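Local coordinates for ABC transporter (Caldanaerobius, PDB 4G68), which probably binds xylan-derived sugars outside the cell and hands them to the membrane components of an ABC importer, at residues 75-78 / 84-87; 148-153 / 344-349; 105-110 / 139-144. All coordinates share one frame; numbering follows the deposited sequence.

Interaction 1 (75-78 / 84-87); sequences SVTE and TKIK
Thr-77 and Lys-85 mark the closest backbone approach between strand 71-76, with the turn that follows it, and helix 79-91: their CA atoms lie 8.3 Å apart, a distance that the side chain of Lys-85 spans. The two segments belong to the strand and helix that open a beta-alpha-beta crossover (71-76, 79-91, 98-102) in the alpha/beta lobe of a solute-binding protein, with strand 40-45 lying between the two strands in the sheet. Strand 71-76 runs parallel to strand 40-45, to which Ser-75 and Thr-77 are joined by backbone hydrogen bonds with Phe-43 and Asn-45. Alternation along the chain turns Ser-75 and Thr-77 toward the helix and Val-76 away from it.

Lys-85 does the bridging. With CG anti to the backbone N (chi1 -173°) and every later torsion extended, its chain reaches straight out from the helix to the end of the strand. On the way it crosses Thr-77 obliquely, CD lying 3.5 Å from Thr-77 OG1, and NZ ends 3.6 Å from that same oxygen. Serine and threonine suit these two positions as short side chains that bring an oxygen close to the lysine; their dipoles may help to stabilise its positive charge. Lys-85 also makes a cation-pi contact with Trp-44 of strand 40-45, so an aromatic ring and two hydroxyls share the neighbourhood of one ammonium group at the protein surface.

The helix start is capped by Glu-78: OE2 accepts from Asp-80 N and OE1 from Ala-81 N. The reach of the lysine ends at Ser-75, whose OG lies 2.9 Å from Lys-85 NZ.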
loop_
_atom_site.group_PDB
_atom_site.type_symbol
_atom_site.label_atom_id
_atom_site.label_comp_id
_atom_site.label_asym_id
_atom_site.label_seq_id
_atom_site.Cartn_x
_atom_site.Cartn_y
_atom_site.Cartn_z
ATOM N N SER C 75 0.653 9.183 -19.042
ATOM C CA SER C 75 1.636 10.025 -18.395
ATOM C C SER C 75 1.914 9.435 -16.989
ATOM O O SER C 75 0.995 9.187 -16.200
ATOM C CB SER C 75 1.181 11.499 -18.393
ATOM O OG SER C 75 1.818 12.274 -17.354
ATOM N N VAL C 76 3.192 9.158 -16.715
ATOM C CA VAL C 76 3.577 8.488 -15.469
ATOM C C VAL C 76 4.229 9.462 -14.475
ATOM O O VAL C 76 5.081 10.272 -14.846
ATOM C CB VAL C 76 4.444 7.249 -15.765
ATOM C CG1 VAL C 76 5.524 7.557 -16.783
ATOM C CG2 VAL C 76 5.015 6.650 -14.501
ATOM N N THR C 77 3.799 9.385 -13.215
ATOM C CA THR C 77 4.246 10.314 -12.181
ATOM C C THR C 77 4.546 9.517 -10.944
ATOM O O THR C 77 3.768 8.628 -10.595
ATOM C CB THR C 77 3.141 11.341 -11.840
ATOM O OG1 THR C 77 2.680 11.971 -13.048
ATOM C CG2 THR C 77 3.672 12.401 -10.846
ATOM N N GLU C 78 5.641 9.875 -10.262
ATOM C CA GLU C 78 6.008 9.247 -8.992
ATOM C C GLU C 78 4.832 9.311 -8.006
ATOM O O GLU C 78 4.157 10.350 -7.863
ATOM C CB GLU C 78 7.305 9.849 -8.396
ATOM C CG GLU C 78 7.746 9.235 -7.047
ATOM C CD GLU C 78 6.980 9.764 -5.852
ATOM O OE1 GLU C 78 6.583 10.954 -5.872
ATOM O OE2 GLU C 78 6.704 8.990 -4.886
ATOM N N THR C 84 -0.682 14.562 -5.550
ATOM C CA THR C 84 -0.846 15.996 -5.787
ATOM C C THR C 84 -1.487 16.273 -7.132
ATOM O O THR C 84 -2.469 17.025 -7.206
ATOM C CB THR C 84 0.500 16.706 -5.647
ATOM O OG1 THR C 84 0.984 16.465 -4.323
ATOM C CG2 THR C 84 0.388 18.236 -5.879
ATOM N N LYS C 85 -0.935 15.643 -8.168
ATOM C CA LYS C 85 -1.339 15.841 -9.553
ATOM C C LYS C 85 -2.774 15.426 -9.873
ATOM O O LYS C 85 -3.526 16.183 -10.544
ATOM C CB LYS C 85 -0.409 15.049 -10.481
ATOM C CG LYS C 85 -0.659 15.324 -11.951
ATOM C CD LYS C 85 0.300 14.568 -12.860
ATOM C CE LYS C 85 -0.156 14.670 -14.304
ATOM N NZ LYS C 85 0.795 14.040 -15.269
ATOM N N ILE C 86 -3.140 14.218 -9.436
ATOM C CA ILE C 86 -4.515 13.705 -9.662
ATOM C C ILE C 86 -5.593 14.489 -8.868
ATOM O O ILE C 86 -6.673 14.744 -9.381
ATOM C CB ILE C 86 -4.641 12.154 -9.496
ATOM C CG1 ILE C 86 -5.936 11.654 -10.133
ATOM C CG2 ILE C 86 -4.605 11.712 -8.019
ATOM C CD1 ILE C 86 -5.993 11.920 -11.635
ATOM N N LYS C 87 -5.292 14.867 -7.630
ATOM C CA LYS C 87 -6.209 15.707 -6.857
ATOM C C LYS C 87 -6.475 17.058 -7.503
ATOM O O LYS C 87 -7.646 17.472 -7.636
ATOM C CB LYS C 87 -5.723 15.853 -5.420
ATOM C CG LYS C 87 -5.927 14.566 -4.619
ATOM C CD LYS C 87 -5.603 14.742 -3.145
ATOM C CE LYS C 87 -4.138 15.031 -2.917
ATOM N NZ LYS C 87 -3.819 15.136 -1.466
#

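Interaction 2 (148-153 / 344-349); sequences IPFDQQ and KQLSDM
Phe-150 and Ser-347 bring strand 144-160 and helix 332-353 close together, their CA atoms 5.1 Å apart. This is helix-on-sheet packing in an alpha/beta lobe, at a classic beta bulge in which Phe-150 and Asp-151 both face Gly-321 of strand 317-325.

At so short a separation a small residue is needed on the helix, and Ser-347 fits: its CB lies 3.1 Å from Phe-150 O, a tight contact. The serine oxygen has its firm partner in Trp-360, whose backbone N bonds to OG. Leu-346, the preceding helix residue, meets the phenyl ring. Its CD1 sits over one face, 4.1 Å from the ring centroid and only 8° off the normal, a well-centred CH-pi contact, while its CB touches Phe-150 CD1 at 3.7 Å. Phe-150 presents that face because CG stands between the backbone N and the carbonyl carbon (chi1 76°), the crowded position. Leu-323 and Ala-343 also touch the Phe-150 side chain. Cutting Phe-150 back to an alanine removes the ring, and Leu-346 CD1 would probably lose its CH-pi partner, opening a gap between strand and helix.

Farther round the helix, one turn apart, Lys-344 and Asp-348 form a salt bridge in which Lys-344 NZ donates to the syn lone pair of Asp-348 OD1 over 3.1 Å.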
loop_
_atom_site.group_PDB
_atom_site.type_symbol
_atom_site.label_atom_id
_atom_site.label_comp_id
_atom_site.label_asym_id
_atom_site.label_seq_id
_atom_site.Cartn_x
_atom_site.Cartn_y
_atom_site.Cartn_z
ATOM N N ILE C 148 -12.786 0.214 -11.526
ATOM C CA ILE C 148 -12.455 -1.173 -11.857
ATOM C C ILE C 148 -11.236 -1.510 -10.967
ATOM O O ILE C 148 -10.161 -0.958 -11.169
ATOM C CB ILE C 148 -12.069 -1.315 -13.378
ATOM C CG1 ILE C 148 -13.242 -0.908 -14.327
ATOM C CG2 ILE C 148 -11.566 -2.710 -13.695
ATOM C CD1 ILE C 148 -14.608 -1.512 -14.012
ATOM N N PRO C 149 -11.400 -2.411 -9.974
ATOM C CA PRO C 149 -10.276 -2.737 -9.094
ATOM C C PRO C 149 -9.200 -3.456 -9.900
ATOM O O PRO C 149 -9.533 -4.112 -10.925
ATOM C CB PRO C 149 -10.911 -3.666 -8.025
ATOM C CG PRO C 149 -12.380 -3.482 -8.189
ATOM C CD PRO C 149 -12.580 -3.211 -9.645
ATOM N N PHE C 150 -7.929 -3.336 -9.491
ATOM C CA PHE C 150 -6.888 -4.151 -10.158
ATOM C C PHE C 150 -5.869 -4.806 -9.213
ATOM O O PHE C 150 -5.274 -5.815 -9.572
ATOM C CB PHE C 150 -6.183 -3.384 -11.267
ATOM C CG PHE C 150 -5.175 -2.368 -10.770
ATOM C CD1 PHE C 150 -3.842 -2.728 -10.563
ATOM C CD2 PHE C 150 -5.558 -1.037 -10.546
ATOM C CE1 PHE C 150 -2.909 -1.798 -10.077
ATOM C CE2 PHE C 150 -4.623 -0.094 -10.104
ATOM C CZ PHE C 150 -3.302 -0.479 -9.866
ATOM N N ASP C 151 -5.680 -4.239 -8.023
ATOM C CA ASP C 151 -4.790 -4.878 -7.046
ATOM C C ASP C 151 -5.148 -4.701 -5.563
ATOM O O ASP C 151 -6.031 -3.928 -5.202
ATOM C CB ASP C 151 -3.286 -4.646 -7.390
ATOM C CG ASP C 151 -2.724 -3.263 -6.960
ATOM O OD1 ASP C 151 -3.334 -2.531 -6.170
ATOM O OD2 ASP C 151 -1.583 -2.944 -7.401
ATOM N N GLN C 152 -4.518 -5.507 -4.725
ATOM C CA GLN C 152 -4.804 -5.504 -3.328
ATOM C C GLN C 152 -3.507 -5.348 -2.612
ATOM O O GLN C 152 -2.480 -5.797 -3.090
ATOM C CB GLN C 152 -5.546 -6.748 -2.824
ATOM C CG GLN C 152 -5.437 -8.023 -3.618
ATOM C CD GLN C 152 -6.223 -9.184 -2.977
ATOM O OE1 GLN C 152 -6.075 -9.490 -1.776
ATOM N NE2 GLN C 152 -7.086 -9.825 -3.787
ATOM N N GLN C 153 -3.557 -4.654 -1.474
ATOM C CA GLN C 153 -2.356 -4.508 -0.643
ATOM C C GLN C 153 -2.426 -5.401 0.587
ATOM O O GLN C 153 -3.530 -5.872 1.005
ATOM C CB GLN C 153 -2.219 -3.006 -0.180
ATOM C CG GLN C 153 -2.079 -1.973 -1.373
ATOM C CD GLN C 153 -1.915 -0.485 -0.932
ATOM O OE1 GLN C 153 -1.977 -0.163 0.238
ATOM N NE2 GLN C 153 -1.742 0.416 -1.879
ATOM N N LYS C 344 -7.178 -5.627 -15.775
ATOM C CA LYS C 344 -6.771 -7.032 -15.884
ATOM C C LYS C 344 -5.272 -7.194 -16.164
ATOM O O LYS C 344 -4.609 -8.003 -15.526
ATOM C CB LYS C 344 -7.611 -7.785 -16.950
ATOM C CG LYS C 344 -7.064 -9.162 -17.331
ATOM C CD LYS C 344 -7.138 -10.205 -16.204
ATOM C CE LYS C 344 -6.450 -11.526 -16.584
ATOM N NZ LYS C 344 -6.597 -12.550 -15.488
ATOM N N GLN C 345 -4.740 -6.445 -17.127
ATOM C CA GLN C 345 -3.303 -6.532 -17.442
ATOM C C GLN C 345 -2.370 -6.114 -16.306
ATOM O O GLN C 345 -1.320 -6.741 -16.128
ATOM C CB GLN C 345 -2.949 -5.769 -18.728
ATOM C CG GLN C 345 -3.683 -6.282 -19.981
ATOM C CD GLN C 345 -3.407 -7.749 -20.276
ATOM O OE1 GLN C 345 -2.268 -8.162 -20.473
ATOM N NE2 GLN C 345 -4.454 -8.542 -20.287
ATOM N N LEU C 346 -2.709 -5.016 -15.625
ATOM C CA LEU C 346 -1.954 -4.550 -14.462
ATOM C C LEU C 346 -1.985 -5.590 -13.354
ATOM O O LEU C 346 -0.939 -5.829 -12.736
ATOM C CB LEU C 346 -2.505 -3.212 -13.939
ATOM C CG LEU C 346 -2.222 -1.930 -14.775
ATOM C CD1 LEU C 346 -2.823 -0.719 -14.065
ATOM C CD2 LEU C 346 -0.735 -1.707 -14.919
ATOM N N SER C 347 -3.175 -6.189 -13.116
ATOM C CA SER C 347 -3.337 -7.228 -12.075
ATOM C C SER C 347 -2.393 -8.433 -12.353
ATOM O O SER C 347 -1.699 -8.924 -11.443
ATOM C CB SER C 347 -4.792 -7.688 -12.021
ATOM O OG SER C 347 -4.992 -8.718 -11.015
ATOM N N ASP C 348 -2.393 -8.935 -13.601
ATOM C CA ASP C 348 -1.499 -10.068 -13.971
ATOM C C ASP C 348 -0.002 -9.663 -13.917
ATOM O O ASP C 348 0.857 -10.441 -13.468
ATOM C CB ASP C 348 -1.769 -10.498 -15.404
ATOM C CG ASP C 348 -3.046 -11.273 -15.577
ATOM O OD1 ASP C 348 -3.818 -11.457 -14.605
ATOM O OD2 ASP C 348 -3.233 -11.748 -16.754
ATOM N N MET C 349 0.304 -8.448 -14.375
ATOM C CA MET C 349 1.661 -7.916 -14.294
ATOM C C MET C 349 2.098 -7.940 -12.811
ATOM O O MET C 349 3.151 -8.464 -12.501
ATOM C CB MET C 349 1.701 -6.463 -14.818
ATOM C CG MET C 349 3.070 -5.792 -14.682
ATOM S SD MET C 349 3.079 -4.001 -14.874
ATOM C CE MET C 349 2.522 -3.435 -13.257
#

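Interaction 3 (105-110 / 139-144); sequences GFSQPF and VTYNGK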
loop_
_atom_site.group_PDB
_atom_site.type_symbol
_atom_site.label_atom_id
_atom_site.label_comp_id
_atom_site.label_asym_id
_atom_site.label_seq_id
_atom_site.Cartn_x
_atom_site.Cartn_y
_atom_site.Cartn_z
ATOM N N GLY C 105 -11.816 5.720 0.980
ATOM C CA GLY C 105 -11.622 7.125 1.456
ATOM C C GLY C 105 -10.889 8.141 0.596
ATOM O O GLY C 105 -11.366 9.287 0.470
ATOM N N PHE C 106 -9.756 7.746 -0.003
ATOM C CA PHE C 106 -8.984 8.651 -0.878
ATOM C C PHE C 106 -9.818 9.091 -2.054
ATOM O O PHE C 106 -9.716 10.222 -2.514
ATOM C CB PHE C 106 -7.777 7.917 -1.415
ATOM C CG PHE C 106 -6.904 8.735 -2.350
ATOM C CD1 PHE C 106 -5.850 9.506 -1.836
ATOM C CD2 PHE C 106 -7.069 8.674 -3.748
ATOM C CE1 PHE C 106 -5.015 10.250 -2.694
ATOM C CE2 PHE C 106 -6.214 9.389 -4.597
ATOM C CZ PHE C 106 -5.185 10.164 -4.072
ATOM N N SER C 107 -10.604 8.171 -2.610
ATOM C CA SER C 107 -11.375 8.533 -3.801
ATOM C C SER C 107 -12.800 9.031 -3.470
ATOM O O SER C 107 -13.566 9.439 -4.372
ATOM C CB SER C 107 -11.395 7.381 -4.810
ATOM O OG SER C 107 -10.081 6.927 -5.096
ATOM N N GLN C 108 -13.171 8.974 -2.188
ATOM C CA GLN C 108 -14.564 9.303 -1.830
ATOM C C GLN C 108 -14.931 10.745 -2.282
ATOM O O GLN C 108 -15.980 10.923 -2.890
ATOM C CB GLN C 108 -14.853 9.078 -0.338
ATOM C CG GLN C 108 -16.346 9.054 -0.015
ATOM C CD GLN C 108 -16.662 8.996 1.486
ATOM O OE1 GLN C 108 -15.780 8.801 2.330
ATOM N NE2 GLN C 108 -17.940 9.168 1.819
ATOM N N PRO C 109 -14.052 11.739 -2.002
ATOM C CA PRO C 109 -14.266 13.135 -2.440
ATOM C C PRO C 109 -14.527 13.293 -3.929
ATOM O O PRO C 109 -15.445 14.060 -4.306
ATOM C CB PRO C 109 -12.933 13.828 -2.099
ATOM C CG PRO C 109 -12.399 13.048 -0.940
ATOM C CD PRO C 109 -12.814 11.626 -1.188
ATOM N N PHE C 110 -13.723 12.619 -4.761
ATOM C CA PHE C 110 -13.912 12.646 -6.239
ATOM C C PHE C 110 -15.303 12.131 -6.622
ATOM O O PHE C 110 -15.965 12.643 -7.529
ATOM C CB PHE C 110 -12.905 11.750 -6.978
ATOM C CG PHE C 110 -11.469 11.860 -6.501
ATOM C CD1 PHE C 110 -10.959 13.048 -5.964
ATOM C CD2 PHE C 110 -10.597 10.770 -6.669
ATOM C CE1 PHE C 110 -9.625 13.126 -5.537
ATOM C CE2 PHE C 110 -9.264 10.839 -6.252
ATOM C CZ PHE C 110 -8.775 12.026 -5.692
ATOM N N VAL C 139 -14.529 0.245 -4.157
ATOM C CA VAL C 139 -14.949 1.141 -5.228
ATOM C C VAL C 139 -16.480 1.388 -5.257
ATOM O O VAL C 139 -16.972 2.076 -6.132
ATOM C CB VAL C 139 -14.462 0.652 -6.628
ATOM C CG1 VAL C 139 -12.924 0.578 -6.692
ATOM C CG2 VAL C 139 -15.070 -0.704 -6.982
ATOM N N THR C 140 -17.208 0.829 -4.282
ATOM C CA THR C 140 -18.654 1.007 -4.171
ATOM C C THR C 140 -18.931 2.189 -3.207
ATOM O O THR C 140 -18.453 2.210 -2.068
ATOM C CB THR C 140 -19.372 -0.276 -3.658
ATOM O OG1 THR C 140 -19.094 -1.369 -4.546
ATOM C CG2 THR C 140 -20.905 -0.078 -3.610
ATOM N N TYR C 141 -19.658 3.185 -3.712
ATOM C CA TYR C 141 -20.071 4.324 -2.913
ATOM C C TYR C 141 -21.564 4.554 -3.138
ATOM O O TYR C 141 -22.028 4.674 -4.287
ATOM C CB TYR C 141 -19.302 5.565 -3.338
ATOM C CG TYR C 141 -17.788 5.454 -3.267
ATOM C CD1 TYR C 141 -17.070 6.031 -2.215
ATOM C CD2 TYR C 141 -17.083 4.784 -4.265
ATOM C CE1 TYR C 141 -15.692 5.919 -2.155
ATOM C CE2 TYR C 141 -15.723 4.701 -4.249
ATOM C CZ TYR C 141 -15.014 5.244 -3.189
ATOM O OH TYR C 141 -13.647 5.137 -3.223
ATOM N N ASN C 142 -22.301 4.612 -2.033
ATOM C CA ASN C 142 -23.746 4.754 -2.090
ATOM C C ASN C 142 -24.342 3.662 -3.001
ATOM O O ASN C 142 -25.220 3.937 -3.797
ATOM C CB ASN C 142 -24.085 6.140 -2.625
ATOM C CG ASN C 142 -23.399 7.238 -1.844
ATOM O OD1 ASN C 142 -23.714 7.462 -0.669
ATOM N ND2 ASN C 142 -22.438 7.928 -2.485
ATOM N N GLY C 143 -23.870 2.424 -2.863
ATOM C CA GLY C 143 -24.533 1.278 -3.548
ATOM C C GLY C 143 -24.212 1.176 -5.035
ATOM O O GLY C 143 -24.766 0.337 -5.745
ATOM N N LYS C 144 -23.318 2.044 -5.521
ATOM C CA LYS C 144 -23.005 2.142 -6.935
ATOM C C LYS C 144 -21.516 1.958 -7.111
ATOM O O LYS C 144 -20.747 2.256 -6.186
ATOM C CB LYS C 144 -23.442 3.514 -7.461
ATOM C CG LYS C 144 -24.959 3.710 -7.412
ATOM C CD LYS C 144 -25.391 5.144 -7.709
ATOM C CE LYS C 144 -25.038 6.095 -6.567
ATOM N NZ LYS C 144 -25.974 6.008 -5.409
#
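Tyr-141 meets Ser-107 and Gln-108, at the approach to helix 108-112, from a beta hairpin whose first arm is the short strand 140-141. Just ahead of it, Val-139 turns away from 105-110 and its side chain touches Ile-145 and Ala-103. Thr-140 follows, its OG1 hydrogen-bonded to Phe-136 O. Tyr-141 then points across the interface, its CG anti to the carbonyl carbon (chi1 -57°). Gln-108 approaches the ring obliquely, CA 3.6 Å from Tyr-141 CE1 and CG 3.8 Å from Tyr-141 CD1. The amide plane stands 35° from the ring plane. Farther out, Ser-107 CB lies 3.6 Å from Tyr-141 OH.

Asn-142 and Gly-143 fill the middle of a type I' turn, where both have positive phi, a conformation that asparagine and glycine accept readily. Lys-144 closes the hairpin through backbone bonds to Tyr-141 in both directions, and its NZ donates to Asn-142 O over 2.7 Å.

Across the interface the contact is van der Waals, made largely by aliphatic carbons against an aromatic ring. Polarity is settled alongside it: Tyr-141 OH bonds to Gly-104 O, and Ser-107 OG to Thr-101 and Trp-102. Tyrosine therefore suits the place twice over, as an apolar surface with a polar end.

All three interactions reach one mixed sheet, with centres 18 to 20 Å apart. Interactions 1 and 2 do not touch; their nearest atoms are about 10 Å apart. Interaction 3 meets both. The phenyl ring of Phe-110 packs on the aliphatic chain of Lys-87, Phe-110 CZ to Lys-87 CG 4.0 Å, tying 105-110 to the helix of interaction 1. Through its other segment, 139-144, interaction 3 reaches interaction 2: Val-139 CG2 lies 4.1 Å from Pro-149 CG, where strands 140-141 and 144-160 are antiparallel neighbours. The long strand 144-160 and its partner 317-325 probably belong to the connection between the two lobes that, in solute-binding proteins, enclose the ligand.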